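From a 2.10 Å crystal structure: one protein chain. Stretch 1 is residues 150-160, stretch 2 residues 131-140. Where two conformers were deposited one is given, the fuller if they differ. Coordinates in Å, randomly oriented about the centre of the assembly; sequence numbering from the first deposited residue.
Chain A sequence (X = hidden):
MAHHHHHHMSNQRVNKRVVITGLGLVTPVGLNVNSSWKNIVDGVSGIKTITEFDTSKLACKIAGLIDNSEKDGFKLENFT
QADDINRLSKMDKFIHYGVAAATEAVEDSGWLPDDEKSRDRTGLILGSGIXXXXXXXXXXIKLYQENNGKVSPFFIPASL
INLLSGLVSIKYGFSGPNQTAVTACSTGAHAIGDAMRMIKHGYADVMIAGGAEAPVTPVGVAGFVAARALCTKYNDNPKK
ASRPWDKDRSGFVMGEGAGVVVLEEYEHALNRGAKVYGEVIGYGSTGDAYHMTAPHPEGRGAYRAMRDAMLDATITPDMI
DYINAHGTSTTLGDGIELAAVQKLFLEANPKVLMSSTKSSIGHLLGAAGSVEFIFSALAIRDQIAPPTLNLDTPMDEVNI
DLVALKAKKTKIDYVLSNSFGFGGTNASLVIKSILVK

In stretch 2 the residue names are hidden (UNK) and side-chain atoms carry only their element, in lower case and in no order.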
ATOM      1  N   LYS A 150      26.736   4.444  -8.768  1.00 18.91           N
ATOM      2  CA  LYS A 150      25.819   4.329  -9.891  1.00 19.18           C
ATOM      3  C   LYS A 150      24.982   3.093  -9.817  1.00 17.29           C
ATOM      4  O   LYS A 150      25.499   2.037  -9.503  1.00 16.93           O
ATOM      5  CB  LYS A 150      26.582   4.302 -11.201  1.00 21.77           C
ATOM      6  CG  LYS A 150      27.066   5.685 -11.576  1.00 24.09           C
ATOM      7  CD  LYS A 150      27.277   5.806 -13.073  1.00 26.21           C
ATOM      8  CE  LYS A 150      28.406   4.904 -13.512  1.00 27.81           C
ATOM      9  NZ  LYS A 150      29.035   5.440 -14.773  1.00 30.29           N
ATOM     10  N   VAL A 151      23.688   3.253 -10.081  1.00 15.71           N
ATOM     11  CA  VAL A 151      22.777   2.142 -10.302  1.00 14.92           C
ATOM     12  C   VAL A 151      22.001   2.401 -11.577  1.00 14.60           C
ATOM     13  O   VAL A 151      22.079   3.477 -12.136  1.00 14.72           O
ATOM     14  CB  VAL A 151      21.775   1.955  -9.133  1.00 14.17           C
ATOM     15  CG1 VAL A 151      22.515   1.642  -7.839  1.00 14.12           C
ATOM     16  CG2 VAL A 151      20.872   3.173  -8.971  1.00 13.76           C
ATOM     17  N   SER A 152      21.240   1.427 -12.040  1.00 14.18           N
ATOM     18  CA  SER A 152      20.395   1.643 -13.221  1.00 14.16           C
ATOM     19  C   SER A 152      19.460   2.833 -12.996  1.00 13.84           C
ATOM     20  O   SER A 152      18.890   3.008 -11.909  1.00 12.74           O
ATOM     21  CB  SER A 152      19.515   0.417 -13.491  1.00 13.89           C
ATOM     22  OG  SER A 152      18.567   0.675 -14.505  1.00 14.02           O
ATOM     23  N   PRO A 153      19.258   3.628 -14.053  1.00 14.41           N
ATOM     24  CA  PRO A 153      18.202   4.649 -14.031  1.00 14.14           C
ATOM     25  C   PRO A 153      16.813   4.066 -13.714  1.00 13.48           C
ATOM     26  O   PRO A 153      15.964   4.773 -13.191  1.00 13.08           O
ATOM     27  CB  PRO A 153      18.235   5.219 -15.467  1.00 14.82           C
ATOM     28  CG  PRO A 153      19.595   4.859 -16.010  1.00 15.61           C
ATOM     29  CD  PRO A 153      19.979   3.574 -15.349  1.00 15.24           C
ATOM     30  N   PHE A 154      16.582   2.796 -14.038  1.00 13.31           N
ATOM     31  CA  PHE A 154      15.284   2.184 -13.795  1.00 12.92           C
ATOM     32  C   PHE A 154      15.077   1.661 -12.355  1.00 12.15           C
ATOM     33  O   PHE A 154      13.989   1.200 -12.032  1.00 11.43           O
ATOM     34  CB  PHE A 154      15.079   1.025 -14.771  1.00 13.59           C
ATOM     35  CG  PHE A 154      14.840   1.462 -16.158  1.00 14.46           C
ATOM     36  CD1 PHE A 154      13.548   1.720 -16.599  1.00 14.73           C
ATOM     37  CD2 PHE A 154      15.891   1.620 -17.032  1.00 15.67           C
ATOM     38  CE1 PHE A 154      13.317   2.118 -17.906  1.00 15.61           C
ATOM     39  CE2 PHE A 154      15.682   2.035 -18.334  1.00 16.37           C
ATOM     40  CZ  PHE A 154      14.393   2.282 -18.780  1.00 16.36           C
ATOM     41  N   PHE A 155      16.098   1.750 -11.486  1.00 11.93           N
ATOM     42  CA  PHE A 155      16.018   1.140 -10.159  1.00 11.43           C
ATOM     43  C   PHE A 155      14.777   1.553  -9.329  1.00 10.95           C
ATOM     44  O   PHE A 155      14.022   0.683  -8.848  1.00 10.72           O
ATOM     45  CB  PHE A 155      17.288   1.408  -9.351  1.00 11.54           C
ATOM     46  CG  PHE A 155      17.190   0.940  -7.925  1.00 11.07           C
ATOM     47  CD1 PHE A 155      16.889  -0.396  -7.636  1.00 10.71           C
ATOM     48  CD2 PHE A 155      17.319   1.845  -6.863  1.00 10.89           C
ATOM     49  CE1 PHE A 155      16.743  -0.812  -6.325  1.00 10.49           C
ATOM     50  CE2 PHE A 155      17.193   1.425  -5.554  1.00 10.59           C
ATOM     51  CZ  PHE A 155      16.904   0.090  -5.271  1.00 10.35           C
ATOM     52  N   ILE A 156      14.548   2.854  -9.175  1.00 10.81           N
ATOM     53  CA  ILE A 156      13.434   3.303  -8.328  1.00 10.37           C
ATOM     54  C   ILE A 156      12.089   2.812  -8.854  1.00  9.79           C
ATOM     55  O   ILE A 156      11.392   2.071  -8.150  1.00  9.32           O
ATOM     56  CB  ILE A 156      13.450   4.830  -8.087  1.00 10.60           C
ATOM     57  CG1 ILE A 156      14.718   5.234  -7.319  1.00 11.01           C
ATOM     58  CG2 ILE A 156      12.201   5.249  -7.331  1.00 10.40           C
ATOM     59  CD1 ILE A 156      14.815   4.653  -5.918  1.00 10.88           C
ATOM     60  N   PRO A 157      11.698   3.189 -10.093  1.00 10.00           N
ATOM     61  CA  PRO A 157      10.380   2.671 -10.547  1.00  9.73           C
ATOM     62  C   PRO A 157      10.279   1.132 -10.558  1.00  9.88           C
ATOM     63  O   PRO A 157       9.196   0.557 -10.303  1.00  9.91           O
ATOM     64  CB  PRO A 157      10.226   3.282 -11.970  1.00 10.08           C
ATOM     65  CG  PRO A 157      11.610   3.652 -12.399  1.00 10.63           C
ATOM     66  CD  PRO A 157      12.313   4.059 -11.109  1.00 10.46           C
ATOM     67  N   ALA A 158      11.386   0.460 -10.859  1.00 10.15           N
ATOM     68  CA  ALA A 158      11.386  -1.000 -10.929  1.00 10.46           C
ATOM     69  C   ALA A 158      11.098  -1.658  -9.590  1.00 10.32           C
ATOM     70  O   ALA A 158      10.653  -2.814  -9.557  1.00 10.48           O
ATOM     71  CB  ALA A 158      12.716  -1.494 -11.443  1.00 10.85           C
ATOM     72  N   SER A 159      11.363  -0.919  -8.516  1.00 10.15           N
ATOM     73  CA  SER A 159      11.243  -1.379  -7.148  1.00 10.16           C
ATOM     74  C   SER A 159       9.955  -0.908  -6.443  1.00  9.81           C
ATOM     75  O   SER A 159       9.628  -1.403  -5.356  1.00 11.28           O
ATOM     76  CB  SER A 159      12.407  -0.832  -6.307  1.00 10.39           C
ATOM     77  OG  SER A 159      13.671  -1.286  -6.779  1.00 11.06           O
ATOM     78  N   LEU A 160       9.235   0.039  -7.010  1.00  9.15           N
ATOM     79  CA  LEU A 160       8.097   0.625  -6.310  1.00  8.61           C
ATOM     80  C   LEU A 160       6.833  -0.201  -6.469  1.00  8.19           C
ATOM     81  O   LEU A 160       6.425  -0.524  -7.581  1.00  7.81           O
ATOM     82  CB  LEU A 160       7.837   2.028  -6.824  1.00  8.61           C
ATOM     83  CG  LEU A 160       8.798   3.139  -6.442  1.00  8.74           C
ATOM     84  CD1 LEU A 160       8.405   4.421  -7.146  1.00  9.00           C
ATOM     85  CD2 LEU A 160       8.748   3.369  -4.949  1.00  8.76           C
ATOM     86  N   UNK A 131       6.778  -6.613  -2.559  1.00  8.56           N
ATOM     87  CA  UNK A 131       7.138  -5.825  -3.730  1.00  8.60           C
ATOM     88  C   UNK A 131       8.478  -6.245  -4.354  1.00  8.97           C
ATOM     89  O   UNK A 131       8.726  -7.437  -4.584  1.00  8.89           O
ATOM     90  N   UNK A 132       9.343  -5.256  -4.615  1.00  9.00           N
ATOM     91  CA  UNK A 132      10.499  -5.446  -5.477  1.00  9.41           C
ATOM     92  C   UNK A 132      11.716  -5.942  -4.742  1.00  9.72           C
ATOM     93  O   UNK A 132      12.803  -5.312  -4.780  1.00 10.23           O
ATOM     94  N   UNK A 133      11.536  -7.050  -4.049  1.00  9.86           N
ATOM     95  CA  UNK A 133      12.548  -7.591  -3.147  1.00 10.19           C
ATOM     96  C   UNK A 133      13.822  -7.982  -3.873  1.00 10.69           C
ATOM     97  O   UNK A 133      14.916  -7.586  -3.461  1.00 11.20           O
ATOM     98  c   UNK A 133      12.966  -9.415  -1.413  1.00 10.83           C
ATOM     99  c   UNK A 133      13.468  -8.379  -0.423  1.00 10.67           C
ATOM    100  c   UNK A 133      12.346 -10.610  -0.722  1.00 11.01           C
ATOM    101  c   UNK A 133      11.986  -8.778  -2.386  1.00 10.45           C
ATOM    102  N   UNK A 134      13.695  -8.728  -4.968  1.00 10.86           N
ATOM    103  CA  UNK A 134      14.847  -9.122  -5.769  1.00 11.25           C
ATOM    104  C   UNK A 134      15.567  -7.872  -6.355  1.00 11.03           C
ATOM    105  O   UNK A 134      16.784  -7.803  -6.375  1.00 11.30           O
ATOM    106  c   UNK A 134      15.542 -10.393  -7.870  1.00 12.60           C
ATOM    107  c   UNK A 134      16.232 -11.866  -9.836  1.00 14.17           C
ATOM    108  n   UNK A 134      17.595 -12.167  -9.313  1.00 14.65           N
ATOM    109  c   UNK A 134      14.425 -10.093  -6.879  1.00 11.75           C
ATOM    110  c   UNK A 134      15.238 -11.642  -8.694  1.00 13.33           C
ATOM    111  N   UNK A 135      14.799  -6.901  -6.819  1.00 10.42           N
ATOM    112  CA  UNK A 135      15.344  -5.693  -7.409  1.00 10.50           C
ATOM    113  C   UNK A 135      16.193  -4.933  -6.391  1.00 10.38           C
ATOM    114  O   UNK A 135      17.338  -4.580  -6.688  1.00 10.64           O
ATOM    115  c   UNK A 135      14.676  -3.545  -8.706  1.00 10.49           C
ATOM    116  s   UNK A 135      15.880  -3.841 -10.005  1.00 11.56           S
ATOM    117  c   UNK A 135      14.215  -4.802  -7.961  1.00 10.24           C
ATOM    118  c   UNK A 135      14.964  -4.996 -11.065  1.00 11.73           C
ATOM    119  N   UNK A 136      15.676  -4.786  -5.172  1.00  9.88           N
ATOM    120  CA  UNK A 136      16.397  -4.074  -4.124  0.60  9.92           C
ATOM    121  C   UNK A 136      17.603  -4.884  -3.668  1.00 10.32           C
ATOM    122  O   UNK A 136      18.674  -4.343  -3.515  1.00 10.53           O
ATOM    123  c   UNK A 136      13.326  -2.440  -2.347  0.60  8.70           C
ATOM    124  c   UNK A 136      16.288  -3.031  -1.806  0.60  9.69           C
ATOM    125  c   UNK A 136      15.492  -3.701  -2.930  0.60  9.50           C
ATOM    126  c   UNK A 136      14.384  -2.751  -3.394  0.60  9.09           C
ATOM    127  N   UNK A 137      17.411  -6.180  -3.465  1.00 10.54           N
ATOM    128  CA  UNK A 137      18.478  -7.076  -3.022  1.00 11.09           C
ATOM    129  C   UNK A 137      19.614  -7.077  -4.025  1.00 11.39           C
ATOM    130  O   UNK A 137      20.750  -6.802  -3.670  1.00 11.60           O
ATOM    131  c   UNK A 137      18.949  -9.588  -2.552  1.00 12.30           C
ATOM    132  o   UNK A 137      17.161 -11.128  -2.672  1.00 12.45           O
ATOM    133  c   UNK A 137      18.300 -10.916  -2.226  1.00 12.76           C
ATOM    134  c   UNK A 137      17.917  -8.499  -2.816  1.00 11.51           C
ATOM    135  o   UNK A 137      18.925 -11.718  -1.483  1.00 13.33           O
ATOM    136  N   UNK A 138      19.298  -7.363  -5.283  1.00 11.48           N
ATOM    137  CA  UNK A 138      20.314  -7.406  -6.347  1.00 11.99           C
ATOM    138  C   UNK A 138      20.999  -6.051  -6.513  1.00 11.94           C
ATOM    139  O   UNK A 138      22.201  -5.987  -6.670  1.00 12.31           O
ATOM    140  o   UNK A 138      19.557 -10.017  -6.759  1.00 12.35           O
ATOM    141  c   UNK A 138      19.716  -7.833  -7.695  1.00 12.07           C
ATOM    142  c   UNK A 138      19.259  -9.276  -7.706  1.00 12.32           C
ATOM    143  o   UNK A 138      18.594  -9.674  -8.667  1.00 12.42           O
ATOM    144  N   UNK A 139      20.227  -4.984  -6.482  1.00 11.49           N
ATOM    145  CA  UNK A 139      20.763  -3.677  -6.816  1.00 11.68           C
ATOM    146  C   UNK A 139      21.686  -3.227  -5.678  1.00 11.93           C
ATOM    147  O   UNK A 139      22.736  -2.627  -5.938  1.00 12.59           O
ATOM    148  o   UNK A 139      18.834  -3.012  -8.177  1.00 11.05           O
ATOM    149  c   UNK A 139      20.303  -1.270  -7.431  1.00 11.56           C
ATOM    150  c   UNK A 139      19.668  -2.619  -7.081  1.00 11.26           C
ATOM    151  N   UNK A 140      21.287  -3.530  -4.437  1.00 11.48           N
ATOM    152  CA  UNK A 140      22.073  -3.198  -3.257  1.00 11.66           C
ATOM    153  C   UNK A 140      23.407  -3.922  -3.250  1.00 12.37           C
ATOM    154  O   UNK A 140      24.434  -3.323  -2.961  1.00 12.62           O
ATOM    155  c   UNK A 140      21.301  -3.568  -2.004  1.00 11.26           C
ATOM    156  o   UNK A 140      20.109  -2.812  -1.883  1.00 10.67           O
TER
HETATM  157  O   HOH W   1       9.155  -2.700  -3.167  1.00  7.75           O

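Position 131 has no side-chain atoms. Its phi of 77° and psi of -131° would jam a CB against the preceding carbonyl oxygen. It is Gly 131.

Position 132 also has none. An ideal CB would lie 2.9 Å from Ser 159 CA, a clash. It is Gly 132, the N-cap of the helix that follows.

Position 133 has four carbons, forked at the second. The CA-to-CB bond points away from stretch 1, and the side chain touches none of it. This is Leu 133.

Position 134 has four carbons in a row ending in nitrogen, out of reach of stretch 1. It is Lys 134.

Position 135 is an unbranched chain of two carbons, a sulfur and a carbon. The CA-to-CB bond points toward stretch 1. The second carbon is 3.1 Å from Ser 159 OG and 3.9 Å from Ala 158 CB. The sulfur identifies Met 135.

Position 136 has four carbons, forked at the first, with one arm two carbons long. The inner carbon of that arm is 3.8 Å from Ser 159 OG and 4.2 Å from Phe 155 CE1. This is Ile 136.

Position 137 has three carbons, the third carrying two oxygens. The CA-to-CB bond points away from stretch 1, and both oxygens are hydrogen-bonded elsewhere in the structure. It is Glu 137.

Position 138 has two carbons, the second carrying two oxygens. It makes no contact with stretch 1. It is Asp 138. Its OD2 forms a salt bridge with Lys 134 NZ at 2.8 Å.

Position 139 has one carbon carrying an oxygen and a carbon. The oxygen is 3.3 Å from Phe 155 CD1. The methyl carbon sits over a face of the Phe 155 ring, 3.8 Å from its centroid, and 3.7 Å from Val 151 CG1. This is Thr 139. Its OG1 donates to Met 135 O at 2.6 Å.

Position 140 has one carbon, then an oxygen. The CA-to-CB bond points away from stretch 1. It is Ser 140, whose OG donates to Ile 136 O at 2.7 Å.

The two helices run roughly antiparallel, at 149°. No direct hydrogen bond joins the stretches, so the contact rests on packing. Phe 155 is central: Thr 139 CG2 makes a CH-pi contact with its face, while Met 135 O and Ile 136 CA lie at its edge. Where the backbones come close, water 1 accepts from Gly 132 N at 2.9 Å and donates to Ser 159 O at 2.6 Å, bridging the two.

Stretch 2 131-140: GGLKMIEDTS
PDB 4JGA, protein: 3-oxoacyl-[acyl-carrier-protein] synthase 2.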